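PDB 5WAB: putative beta-glucosidase, which hydrolyses beta-glucosidic linkages as a member of glycosyl hydrolase family 3, and probably also releases terminal arabinopyranose from ginsenoside Rb2. Local coordinates for residues A68-P72 with H304-A308; W81-H87 with E135-A141; A549-G555 with A570-S576; D579-T583 with K607-K611. All coordinates share one frame; numbering follows the deposited sequence.

Contact 1. Residues A68-P72 with H304-A308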
loop_
_atom_site.group_PDB
_atom_site.type_symbol
_atom_site.label_atom_id
_atom_site.label_comp_id
_atom_site.label_asym_id
_atom_site.label_seq_id
_atom_site.Cartn_x
_atom_site.Cartn_y
_atom_site.Cartn_z
ATOM N N ALA A 68 -8.993 10.437 17.501
ATOM C CA ALA A 68 -9.493 9.391 16.622
ATOM C C ALA A 68 -8.588 8.176 16.751
ATOM O O ALA A 68 -7.477 8.256 17.280
ATOM C CB ALA A 68 -9.572 9.868 15.168
ATOM N N THR A 69 -9.076 7.043 16.254
ATOM C CA THR A 69 -8.294 5.815 16.281
ATOM C C THR A 69 -7.188 5.877 15.235
ATOM O O THR A 69 -7.460 6.039 14.040
ATOM C CB THR A 69 -9.190 4.607 16.037
ATOM O OG1 THR A 69 -10.182 4.541 17.069
ATOM C CG2 THR A 69 -8.357 3.318 16.028
ATOM N N CYS A 70 -5.942 5.753 15.680
ATOM C CA CYS A 70 -4.800 5.733 14.773
ATOM C C CYS A 70 -4.550 4.283 14.384
ATOM O O CYS A 70 -3.951 3.516 15.141
ATOM C CB CYS A 70 -3.579 6.372 15.426
ATOM S SG CYS A 70 -2.101 6.444 14.369
ATOM N N PHE A 71 -5.016 3.899 13.204
ATOM C CA PHE A 71 -4.783 2.549 12.724
ATOM C C PHE A 71 -3.349 2.410 12.222
ATOM O O PHE A 71 -2.681 3.410 11.944
ATOM C CB PHE A 71 -5.777 2.213 11.617
ATOM C CG PHE A 71 -7.200 2.197 12.081
ATOM C CD1 PHE A 71 -7.745 1.060 12.652
ATOM C CD2 PHE A 71 -7.997 3.320 11.945
ATOM C CE1 PHE A 71 -9.055 1.045 13.086
ATOM C CE2 PHE A 71 -9.307 3.311 12.377
ATOM C CZ PHE A 71 -9.836 2.171 12.948
ATOM N N PRO A 72 -2.842 1.186 12.099
ATOM C CA PRO A 72 -1.486 1.012 11.584
ATOM C C PRO A 72 -1.378 1.571 10.179
ATOM O O PRO A 72 -2.267 1.340 9.345
ATOM C CB PRO A 72 -1.284 -0.513 11.603
ATOM C CG PRO A 72 -2.657 -1.089 11.678
ATOM C CD PRO A 72 -3.443 -0.104 12.485
ATOM N N HIS A 304 -13.449 0.288 18.229
ATOM C CA HIS A 304 -12.520 0.678 17.175
ATOM C C HIS A 304 -11.078 0.408 17.585
ATOM O O HIS A 304 -10.249 0.028 16.750
ATOM C CB HIS A 304 -12.703 2.157 16.827
ATOM C CG HIS A 304 -13.979 2.460 16.106
ATOM N ND1 HIS A 304 -14.235 3.687 15.535
ATOM C CD2 HIS A 304 -15.075 1.700 15.870
ATOM C CE1 HIS A 304 -15.430 3.668 14.970
ATOM N NE2 HIS A 304 -15.963 2.476 15.163
ATOM N N ASP A 305 -10.765 0.579 18.871
ATOM C CA ASP A 305 -9.419 0.289 19.350
ATOM C C ASP A 305 -9.100 -1.195 19.249
ATOM O O ASP A 305 -7.933 -1.566 19.078
ATOM C CB ASP A 305 -9.260 0.769 20.792
ATOM C CG ASP A 305 -7.873 0.526 21.336
ATOM O OD1 ASP A 305 -6.900 0.998 20.716
ATOM O OD2 ASP A 305 -7.755 -0.141 22.381
ATOM N N GLU A 306 -10.123 -2.050 19.333
ATOM C CA GLU A 306 -9.906 -3.483 19.169
ATOM C C GLU A 306 -9.668 -3.844 17.712
ATOM O O GLU A 306 -8.886 -4.755 17.421
ATOM C CB GLU A 306 -11.095 -4.262 19.719
ATOM C CG GLU A 306 -11.213 -4.221 21.225
ATOM C CD GLU A 306 -12.508 -4.830 21.716
ATOM O OE1 GLU A 306 -13.331 -5.233 20.866
ATOM O OE2 GLU A 306 -12.694 -4.919 22.950
ATOM N N VAL A 307 -10.328 -3.153 16.787
ATOM C CA VAL A 307 -10.007 -3.341 15.378
ATOM C C VAL A 307 -8.557 -2.949 15.126
ATOM O O VAL A 307 -7.821 -3.653 14.422
ATOM C CB VAL A 307 -10.990 -2.544 14.498
ATOM C CG1 VAL A 307 -10.591 -2.611 13.027
ATOM C CG2 VAL A 307 -12.407 -3.076 14.689
ATOM N N ALA A 308 -8.113 -1.843 15.731
ATOM C CA ALA A 308 -6.712 -1.442 15.639
ATOM C C ALA A 308 -5.793 -2.455 16.311
ATOM O O ALA A 308 -4.659 -2.658 15.865
ATOM C CB ALA A 308 -6.519 -0.058 16.258
#

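Contact 2. Residues W81-H87 with E135-A141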
loop_
_atom_site.group_PDB
_atom_site.type_symbol
_atom_site.label_atom_id
_atom_site.label_comp_id
_atom_site.label_asym_id
_atom_site.label_seq_id
_atom_site.Cartn_x
_atom_site.Cartn_y
_atom_site.Cartn_z
ATOM N N TRP A 81 -2.115 -9.181 4.301
ATOM C CA TRP A 81 -2.672 -9.873 3.132
ATOM C C TRP A 81 -4.117 -10.295 3.394
ATOM O O TRP A 81 -4.562 -11.364 2.975
ATOM C CB TRP A 81 -1.809 -11.079 2.739
ATOM C CG TRP A 81 -0.410 -10.724 2.279
ATOM C CD1 TRP A 81 0.489 -9.930 2.933
ATOM C CD2 TRP A 81 0.257 -11.189 1.095
ATOM N NE1 TRP A 81 1.660 -9.852 2.219
ATOM C CE2 TRP A 81 1.545 -10.619 1.090
ATOM C CE3 TRP A 81 -0.114 -12.024 0.036
ATOM C CZ2 TRP A 81 2.463 -10.856 0.068
ATOM C CZ3 TRP A 81 0.802 -12.261 -0.975
ATOM C CH2 TRP A 81 2.073 -11.677 -0.952
ATOM N N ASN A 82 -4.857 -9.437 4.096
ATOM C CA ASN A 82 -6.172 -9.770 4.645
ATOM C C ASN A 82 -7.169 -8.694 4.246
ATOM O O ASN A 82 -7.432 -7.758 5.015
ATOM C CB ASN A 82 -6.115 -9.915 6.169
ATOM C CG ASN A 82 -7.369 -10.553 6.747
ATOM O OD1 ASN A 82 -8.420 -10.591 6.099
ATOM N ND2 ASN A 82 -7.267 -11.048 7.978
ATOM N N PRO A 83 -7.737 -8.789 3.041
ATOM C CA PRO A 83 -8.715 -7.774 2.614
ATOM C C PRO A 83 -9.910 -7.653 3.537
ATOM O O PRO A 83 -10.420 -6.542 3.728
ATOM C CB PRO A 83 -9.125 -8.256 1.217
ATOM C CG PRO A 83 -7.935 -9.043 0.737
ATOM C CD PRO A 83 -7.393 -9.725 1.957
ATOM N N GLU A 84 -10.360 -8.752 4.141
ATOM C CA GLU A 84 -11.510 -8.659 5.031
ATOM C C GLU A 84 -11.181 -7.813 6.255
ATOM O O GLU A 84 -11.975 -6.958 6.657
ATOM C CB GLU A 84 -11.974 -10.060 5.448
ATOM C CG GLU A 84 -12.550 -10.919 4.317
ATOM C CD GLU A 84 -11.466 -11.589 3.474
ATOM O OE1 GLU A 84 -10.290 -11.562 3.888
ATOM O OE2 GLU A 84 -11.785 -12.140 2.401
ATOM N N LEU A 85 -9.991 -7.992 6.827
ATOM C CA LEU A 85 -9.593 -7.171 7.966
ATOM C C LEU A 85 -9.411 -5.711 7.563
ATOM O O LEU A 85 -9.794 -4.803 8.310
ATOM C CB LEU A 85 -8.309 -7.724 8.583
ATOM C CG LEU A 85 -7.607 -6.877 9.645
ATOM C CD1 LEU A 85 -8.481 -6.734 10.863
ATOM C CD2 LEU A 85 -6.270 -7.505 10.015
ATOM N N ILE A 86 -8.841 -5.467 6.379
ATOM C CA ILE A 86 -8.701 -4.101 5.882
ATOM C C ILE A 86 -10.073 -3.484 5.626
ATOM O O ILE A 86 -10.309 -2.306 5.931
ATOM C CB ILE A 86 -7.825 -4.097 4.618
ATOM C CG1 ILE A 86 -6.444 -4.686 4.932
ATOM C CG2 ILE A 86 -7.747 -2.692 4.013
ATOM C CD1 ILE A 86 -5.603 -4.967 3.713
ATOM N N HIS A 87 -11.008 -4.278 5.094
ATOM C CA HIS A 87 -12.373 -3.805 4.911
ATOM C C HIS A 87 -12.989 -3.409 6.239
ATOM O O HIS A 87 -13.812 -2.490 6.300
ATOM C CB HIS A 87 -13.214 -4.894 4.240
ATOM C CG HIS A 87 -14.624 -4.484 3.956
ATOM N ND1 HIS A 87 -15.595 -4.427 4.933
ATOM C CD2 HIS A 87 -15.228 -4.112 2.804
ATOM C CE1 HIS A 87 -16.737 -4.037 4.393
ATOM N NE2 HIS A 87 -16.540 -3.839 3.101
ATOM N N GLU A 135 -5.435 -5.332 -1.642
ATOM C CA GLU A 135 -5.441 -4.980 -0.227
ATOM C C GLU A 135 -6.172 -3.667 0.020
ATOM O O GLU A 135 -7.137 -3.616 0.790
ATOM C CB GLU A 135 -4.010 -4.894 0.302
ATOM C CG GLU A 135 -3.377 -6.239 0.564
ATOM C CD GLU A 135 -2.036 -6.110 1.238
ATOM O OE1 GLU A 135 -1.254 -5.226 0.831
ATOM O OE2 GLU A 135 -1.776 -6.879 2.186
ATOM N N ALA A 136 -5.726 -2.595 -0.638
ATOM C CA ALA A 136 -6.257 -1.272 -0.337
ATOM C C ALA A 136 -7.722 -1.119 -0.719
ATOM O O ALA A 136 -8.373 -0.182 -0.239
ATOM C CB ALA A 136 -5.421 -0.205 -1.038
ATOM N N VAL A 137 -8.258 -2.019 -1.549
ATOM C CA VAL A 137 -9.675 -1.959 -1.901
ATOM C C VAL A 137 -10.543 -2.111 -0.660
ATOM O O VAL A 137 -11.677 -1.622 -0.624
ATOM C CB VAL A 137 -10.011 -3.028 -2.960
ATOM C CG1 VAL A 137 -9.821 -4.427 -2.384
ATOM C CG2 VAL A 137 -11.437 -2.853 -3.500
ATOM N N GLY A 138 -10.027 -2.778 0.377
ATOM C CA GLY A 138 -10.782 -2.910 1.609
ATOM C C GLY A 138 -11.084 -1.576 2.260
ATOM O O GLY A 138 -12.137 -1.410 2.885
ATOM N N ILE A 139 -10.178 -0.606 2.120
ATOM C CA ILE A 139 -10.423 0.726 2.668
ATOM C C ILE A 139 -11.567 1.406 1.926
ATOM O O ILE A 139 -12.470 1.982 2.543
ATOM C CB ILE A 139 -9.139 1.576 2.629
ATOM C CG1 ILE A 139 -8.067 0.955 3.521
ATOM C CG2 ILE A 139 -9.418 2.988 3.094
ATOM C CD1 ILE A 139 -8.461 0.884 4.984
ATOM N N VAL A 140 -11.540 1.362 0.592
ATOM C CA VAL A 140 -12.581 2.009 -0.209
ATOM C C VAL A 140 -13.936 1.357 0.039
ATOM O O VAL A 140 -14.925 2.034 0.347
ATOM C CB VAL A 140 -12.208 1.970 -1.703
ATOM C CG1 VAL A 140 -13.337 2.527 -2.542
ATOM C CG2 VAL A 140 -10.913 2.744 -1.953
ATOM N N ALA A 141 -14.007 0.032 -0.110
ATOM C CA ALA A 141 -15.279 -0.664 0.079
ATOM C C ALA A 141 -15.763 -0.553 1.518
ATOM O O ALA A 141 -16.966 -0.421 1.769
ATOM C CB ALA A 141 -15.146 -2.129 -0.327
#

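Contact 3. Residues A549-G555 with A570-S576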
loop_
_atom_site.group_PDB
_atom_site.type_symbol
_atom_site.label_atom_id
_atom_site.label_comp_id
_atom_site.label_asym_id
_atom_site.label_seq_id
_atom_site.Cartn_x
_atom_site.Cartn_y
_atom_site.Cartn_z
ATOM N N ALA A 549 3.698 -21.630 13.864
ATOM C CA ALA A 549 3.175 -22.908 13.402
ATOM C C ALA A 549 3.909 -23.367 12.150
ATOM O O ALA A 549 4.698 -22.632 11.553
ATOM C CB ALA A 549 1.672 -22.809 13.123
ATOM N N THR A 550 3.636 -24.606 11.751
ATOM C CA THR A 550 4.149 -25.164 10.511
ATOM C C THR A 550 2.981 -25.548 9.614
ATOM O O THR A 550 1.918 -25.954 10.095
ATOM C CB THR A 550 5.048 -26.391 10.758
ATOM O OG1 THR A 550 4.306 -27.410 11.441
ATOM C CG2 THR A 550 6.262 -26.008 11.585
ATOM N N PHE A 551 3.179 -25.402 8.306
ATOM C CA PHE A 551 2.129 -25.666 7.334
ATOM C C PHE A 551 2.683 -26.493 6.183
ATOM O O PHE A 551 3.881 -26.463 5.892
ATOM C CB PHE A 551 1.508 -24.352 6.815
ATOM C CG PHE A 551 0.873 -23.521 7.896
ATOM C CD1 PHE A 551 1.636 -22.636 8.646
ATOM C CD2 PHE A 551 -0.477 -23.641 8.183
ATOM C CE1 PHE A 551 1.064 -21.880 9.652
ATOM C CE2 PHE A 551 -1.058 -22.884 9.189
ATOM C CZ PHE A 551 -0.285 -22.003 9.926
ATOM N N ALA A 552 1.791 -27.233 5.532
ATOM C CA ALA A 552 2.133 -28.056 4.383
ATOM C C ALA A 552 1.071 -27.867 3.313
ATOM O O ALA A 552 -0.121 -27.778 3.623
ATOM C CB ALA A 552 2.243 -29.537 4.761
ATOM N N ILE A 553 1.508 -27.805 2.059
ATOM C CA ILE A 553 0.621 -27.629 0.917
ATOM C C ILE A 553 0.688 -28.876 0.048
ATOM O O ILE A 553 1.779 -29.311 -0.344
ATOM C CB ILE A 553 0.986 -26.371 0.108
ATOM C CG1 ILE A 553 0.780 -25.123 0.962
ATOM C CG2 ILE A 553 0.157 -26.285 -1.158
ATOM C CD1 ILE A 553 1.204 -23.857 0.279
ATOM N N ASP A 554 -0.473 -29.455 -0.244
ATOM C CA ASP A 554 -0.552 -30.580 -1.162
ATOM C C ASP A 554 -1.882 -30.502 -1.897
ATOM O O ASP A 554 -2.646 -29.548 -1.732
ATOM C CB ASP A 554 -0.376 -31.911 -0.420
ATOM C CG ASP A 554 -1.363 -32.084 0.726
ATOM O OD1 ASP A 554 -2.256 -31.223 0.896
ATOM O OD2 ASP A 554 -1.248 -33.099 1.454
ATOM N N GLY A 555 -2.168 -31.523 -2.698
ATOM C CA GLY A 555 -3.399 -31.524 -3.465
ATOM C C GLY A 555 -3.512 -30.374 -4.437
ATOM O O GLY A 555 -4.626 -29.955 -4.766
ATOM N N ALA A 570 -5.926 -26.102 -4.198
ATOM C CA ALA A 570 -4.863 -26.554 -3.307
ATOM C C ALA A 570 -5.392 -26.739 -1.889
ATOM O O ALA A 570 -6.384 -26.124 -1.493
ATOM C CB ALA A 570 -3.699 -25.564 -3.305
ATOM N N THR A 571 -4.688 -27.569 -1.115
ATOM C CA THR A 571 -4.991 -27.798 0.295
ATOM C C THR A 571 -3.818 -27.340 1.151
ATOM O O THR A 571 -2.670 -27.722 0.894
ATOM C CB THR A 571 -5.254 -29.276 0.595
ATOM O OG1 THR A 571 -6.379 -29.741 -0.158
ATOM C CG2 THR A 571 -5.547 -29.458 2.090
ATOM N N VAL A 572 -4.103 -26.552 2.181
ATOM C CA VAL A 572 -3.095 -26.110 3.136
ATOM C C VAL A 572 -3.469 -26.674 4.501
ATOM O O VAL A 572 -4.645 -26.671 4.882
ATOM C CB VAL A 572 -2.978 -24.572 3.164
ATOM C CG1 VAL A 572 -4.340 -23.936 3.371
ATOM C CG2 VAL A 572 -1.990 -24.117 4.231
ATOM N N THR A 573 -2.472 -27.164 5.235
ATOM C CA THR A 573 -2.715 -27.890 6.476
ATOM C C THR A 573 -1.780 -27.386 7.565
ATOM O O THR A 573 -0.577 -27.232 7.332
ATOM C CB THR A 573 -2.515 -29.393 6.270
ATOM O OG1 THR A 573 -3.291 -29.830 5.147
ATOM C CG2 THR A 573 -2.938 -30.166 7.511
ATOM N N ASN A 574 -2.336 -27.101 8.741
ATOM C CA ASN A 574 -1.532 -26.759 9.910
ATOM C C ASN A 574 -1.005 -28.053 10.522
ATOM O O ASN A 574 -1.759 -28.805 11.147
ATOM C CB ASN A 574 -2.357 -25.963 10.915
ATOM C CG ASN A 574 -1.518 -25.405 12.051
ATOM O OD1 ASN A 574 -0.457 -25.936 12.386
ATOM N ND2 ASN A 574 -1.999 -24.331 12.658
ATOM N N THR A 575 0.291 -28.315 10.344
ATOM C CA THR A 575 0.921 -29.550 10.790
ATOM C C THR A 575 1.603 -29.413 12.147
ATOM O O THR A 575 2.513 -30.188 12.453
ATOM C CB THR A 575 1.936 -30.025 9.750
ATOM O OG1 THR A 575 2.945 -29.020 9.578
ATOM C CG2 THR A 575 1.254 -30.285 8.411
ATOM N N SER A 576 1.184 -28.459 12.968
ATOM C CA SER A 576 1.829 -28.184 14.245
ATOM C C SER A 576 0.807 -28.279 15.378
ATOM O O SER A 576 -0.322 -28.734 15.187
ATOM C CB SER A 576 2.506 -26.812 14.210
ATOM O OG SER A 576 1.543 -25.774 14.254
#

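Contact 4. Residues D579-T583 with K607-K611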
loop_
_atom_site.group_PDB
_atom_site.type_symbol
_atom_site.label_atom_id
_atom_site.label_comp_id
_atom_site.label_asym_id
_atom_site.label_seq_id
_atom_site.Cartn_x
_atom_site.Cartn_y
_atom_site.Cartn_z
ATOM N N ASP A 579 -2.175 -22.852 16.837
ATOM C CA ASP A 579 -3.141 -22.217 15.950
ATOM C C ASP A 579 -2.510 -20.972 15.336
ATOM O O ASP A 579 -2.025 -20.095 16.062
ATOM C CB ASP A 579 -4.411 -21.855 16.721
ATOM C CG ASP A 579 -5.044 -23.057 17.423
ATOM O OD1 ASP A 579 -4.632 -24.206 17.155
ATOM O OD2 ASP A 579 -5.958 -22.851 18.251
ATOM N N ALA A 580 -2.485 -20.903 14.005
ATOM C CA ALA A 580 -1.873 -19.774 13.315
ATOM C C ALA A 580 -2.427 -19.691 11.900
ATOM O O ALA A 580 -3.057 -20.625 11.402
ATOM C CB ALA A 580 -0.345 -19.891 13.297
ATOM N N ALA A 581 -2.164 -18.558 11.251
ATOM C CA ALA A 581 -2.631 -18.298 9.898
ATOM C C ALA A 581 -1.489 -18.421 8.897
ATOM O O ALA A 581 -0.341 -18.076 9.188
ATOM C CB ALA A 581 -3.258 -16.905 9.792
ATOM N N GLU A 582 -1.828 -18.888 7.698
ATOM C CA GLU A 582 -0.886 -19.015 6.595
ATOM C C GLU A 582 -1.453 -18.311 5.375
ATOM O O GLU A 582 -2.660 -18.364 5.125
ATOM C CB GLU A 582 -0.612 -20.496 6.277
ATOM C CG GLU A 582 0.307 -20.758 5.090
ATOM C CD GLU A 582 1.716 -20.247 5.306
ATOM O OE1 GLU A 582 2.571 -21.035 5.768
ATOM O OE2 GLU A 582 1.965 -19.056 5.024
ATOM N N THR A 583 -0.588 -17.648 4.618
ATOM C CA THR A 583 -1.004 -16.923 3.425
ATOM C C THR A 583 -0.432 -17.627 2.202
ATOM O O THR A 583 0.761 -17.499 1.905
ATOM C CB THR A 583 -0.555 -15.466 3.484
ATOM O OG1 THR A 583 -1.177 -14.831 4.606
ATOM C CG2 THR A 583 -0.956 -14.735 2.207
ATOM N N LYS A 607 -5.373 -15.833 2.706
ATOM C CA LYS A 607 -4.949 -16.051 4.084
ATOM C C LYS A 607 -5.980 -16.935 4.774
ATOM O O LYS A 607 -7.186 -16.687 4.668
ATOM C CB LYS A 607 -4.780 -14.734 4.842
ATOM C CG LYS A 607 -4.099 -14.884 6.208
ATOM C CD LYS A 607 -3.779 -13.529 6.813
ATOM C CE LYS A 607 -2.800 -13.636 7.963
ATOM N NZ LYS A 607 -2.361 -12.283 8.393
ATOM N N VAL A 608 -5.505 -17.963 5.474
ATOM C CA VAL A 608 -6.362 -18.955 6.111
ATOM C C VAL A 608 -5.933 -19.117 7.562
ATOM O O VAL A 608 -4.758 -19.377 7.843
ATOM C CB VAL A 608 -6.303 -20.310 5.383
ATOM C CG1 VAL A 608 -7.323 -21.254 5.962
ATOM C CG2 VAL A 608 -6.525 -20.128 3.896
ATOM N N PHE A 609 -6.884 -18.975 8.476
ATOM C CA PHE A 609 -6.653 -19.209 9.894
ATOM C C PHE A 609 -6.999 -20.665 10.197
ATOM O O PHE A 609 -8.130 -21.101 9.956
ATOM C CB PHE A 609 -7.500 -18.246 10.727
ATOM C CG PHE A 609 -7.342 -16.796 10.324
ATOM C CD1 PHE A 609 -8.063 -16.275 9.252
ATOM C CD2 PHE A 609 -6.463 -15.960 10.997
ATOM C CE1 PHE A 609 -7.917 -14.952 8.868
ATOM C CE2 PHE A 609 -6.311 -14.630 10.617
ATOM C CZ PHE A 609 -7.038 -14.127 9.553
ATOM N N LEU A 610 -6.026 -21.416 10.705
ATOM C CA LEU A 610 -6.179 -22.846 10.936
ATOM C C LEU A 610 -5.729 -23.202 12.344
ATOM O O LEU A 610 -4.626 -22.826 12.759
ATOM C CB LEU A 610 -5.364 -23.653 9.922
ATOM C CG LEU A 610 -5.759 -23.535 8.454
ATOM C CD1 LEU A 610 -4.705 -24.192 7.584
ATOM C CD2 LEU A 610 -7.114 -24.184 8.238
ATOM N N LYS A 611 -6.584 -23.907 13.078
ATOM C CA LYS A 611 -6.159 -24.474 14.348
ATOM C C LYS A 611 -5.238 -25.667 14.122
ATOM O O LYS A 611 -5.064 -26.158 13.003
ATOM C CB LYS A 611 -7.346 -24.895 15.209
ATOM C CG LYS A 611 -8.202 -23.755 15.691
ATOM C CD LYS A 611 -9.244 -24.282 16.656
ATOM C CE LYS A 611 -10.122 -23.174 17.201
ATOM N NZ LYS A 611 -11.112 -23.698 18.187
#

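Contact 1. Residues A68-P72 with H304-A308
Phe-71 and Thr-69 rest against one side of helix 301-313, and apolar packing makes up much of the contact. The Phe-71 ring arrives obliquely, its CD1 lying 4.0 Å from CB of Ala-308. CE1, the next atom round the rim, meets CG1 of Val-307 at 4.0 Å. The ring gets there because CG is anti to the carbonyl carbon (chi1 -64°), which brings its end nearer the helix. Thr-69 adds its methyl: CG2 is 3.9 Å from CB of Ala-308 and also sits over the rim of one face of the Phe-71 ring. A residue as small as Ala-308 suits a spot that both side chains share. Shrinking Phe-71 to an alanine would probably open a gap between Val-307 and Ala-308 on one hand and Val-89, Ala-92 and Met-93 of helix 83-99 on the other. The segment 68-72 belongs to the loop after strand 41-44 of the TIM-barrel-type domain, whereas helix 301-313 leads toward strand 317-321 of the six-stranded mixed sheet. Polar groups join the two through third parties. Thr-69 OG1 stands 3.5 Å from CB of His-304, near the plane of the imidazole. Both OG1 and His-304 ND1 hydrogen-bond to Glu-96 OE2 while His-304 NE2 pairs with Glu-95, acidic company that would be expected to favour a protonated ring. The Gln-474 amide bridges Cys-70 N and Asp-305 OD1.

Contact 2. Residues W81-H87 with E135-A141
Ile-86 and His-87 press onto Gly-138 where the start of helix 83-99 meets helix 129-144, the axes of 83-87 and 135-141 being 7.2 Å apart and crossing at -31°. Here the backbones themselves meet: CA of His-87 and CA of Gly-138 are separated by 3.8 Å. A nearly straight CA-H...O contact runs from His-87 CA to Gly-138 O, 3.1 Å away. Glycine suits this position because a CB on it would collide with His-87 N and Ile-86 CG2. Beside it Ile-86 fills the groove, its CG2 lying 3.4 Å from Glu-135 O. The same methyl meets CG1 of Ile-139 at 3.7 Å, the two side chains crossing at about a right angle. Glu-135, extended beyond CG, brings OE2 to within 3.1 Å of Trp-81 N, a weak hydrogen bond bent to 127°. The following residue, Asn-82, is the N-cap, its OD1 accepting from Leu-85 N. Packing is looser toward the partly exposed side. There His-87, with CG anti to its backbone N (chi1 -178°), sends its ring along helix 129-144 until CD2 lies 3.7 Å from CB of Ala-141. Both helices belong to the TIM-barrel-type domain. Val-137 and Val-140 turn to Ile-187 of helix 182-190, while just ahead of helix 83-99 Trp-81 packs edge-to-face on Phe-605 of strand 601-610, which Pro-83 also touches.

Contact 3. Residues A549-G555 with A570-S576
Thr-550 and Thr-575 join their hydroxyls across the strand ends, OG1 to OG1 at 2.8 Å. The carbonyl of Thr-550 also accepts from Thr-575 N, the donor standing above the carbonyl plane. Further along, Ala-552 with Thr-573 and Asp-554 with Thr-571 form hydrogen-bonded pairs, so each of these residues has both N-H and C=O satisfied across the hairpin, Thr-573 N lying 2.9 Å from Ala-552 O. This antiparallel hairpin of strands 551-560 and 566-574 forms two strands of a three-stranded sheet that fits the fibronectin type III-like part of the protein. Gly-555 suits its place because its phi is positive. Where the pairing ends, CG of Asn-574 stands opposite its backbone N (chi1 -171°), a setting in which OD1 closes an Asx turn by accepting from Ser-576 N at 3.1 Å. The same oxygen takes Ser-576 OG, 2.7 Å away, in the carbonyl plane on a lone pair. Asn-574 ND2 serves Val-578 O and Leu-610 O, while Ser-576 OG pairs with Val-578 N. A leucine in place of Asn-574 would probably leave Ser-576 N and Leu-610 O without these partners and free the turn to shift. Phe-551 packs beside this amide, its CE2 3.8 Å from CB of Asn-574 and the ring 41° from the amide plane.

Contact 4. Residues D579-T583 with K607-K611
Ala-580 with Leu-610 and Glu-582 with Val-608 form hydrogen-bonded antiparallel pairs, four N-H...O bonds in all, on strands whose short axes run at 156°. The pair between them, Ala-581 with Phe-609, is non-hydrogen-bonded, and its CA atoms come within 4.1 Å. A small residue suits position Ala-581, whose CB sits 3.6 Å from CD2 of Phe-609 and 3.8 Å from CE of Lys-607. Lys-607 is fully extended, with CG anti to the backbone N (chi1 -170°), and its CG passes Thr-583 OG1 at 3.3 Å. A long, flexible chain suits this site: its apolar carbons pass Thr-583 and Ala-581 before NZ leaves the sheet for a salt bridge to Glu-314 and hydrogen bonds to Ser-491 OG and Ser-80 O. On the other face, Glu-582 OE2 accepts from Thr-583 N at 2.9 Å and forms a salt bridge with Lys-493. At the exposed end the Asp-579 side chain crosses that of Lys-611 obliquely, its OD1 lying 3.4 Å from Lys-611 CB and accepting from Ala-612 N. Val-608 and Leu-610 turn to strand 615-622, and this hairpin is part of the four-stranded layer that packs on the three-stranded one in a fibronectin type III-like beta sandwich.

Contacts 1 and 2 share helix 83-99: it begins in contact 2, and farther along it packs against Phe-71 of contact 1. Their centres lie about 15 Å apart, and contact 2 falls within the 231 residues that separate the halves of contact 1. Contacts 3 and 4 follow in series as two hairpins on facing sheets, centres only about 9 Å apart and touching through Phe-551 and Asn-574. Contact 4 also touches contact 2, where Trp-81 meets Thr-583 and Asn-82 meets Phe-609, whereas the centres of contacts 1 and 3 stand about 32 Å apart. The beta sandwich is thereby packed directly against the barrel-type domain, and contact 1 ties that domain to the helix preceding the mixed sheet.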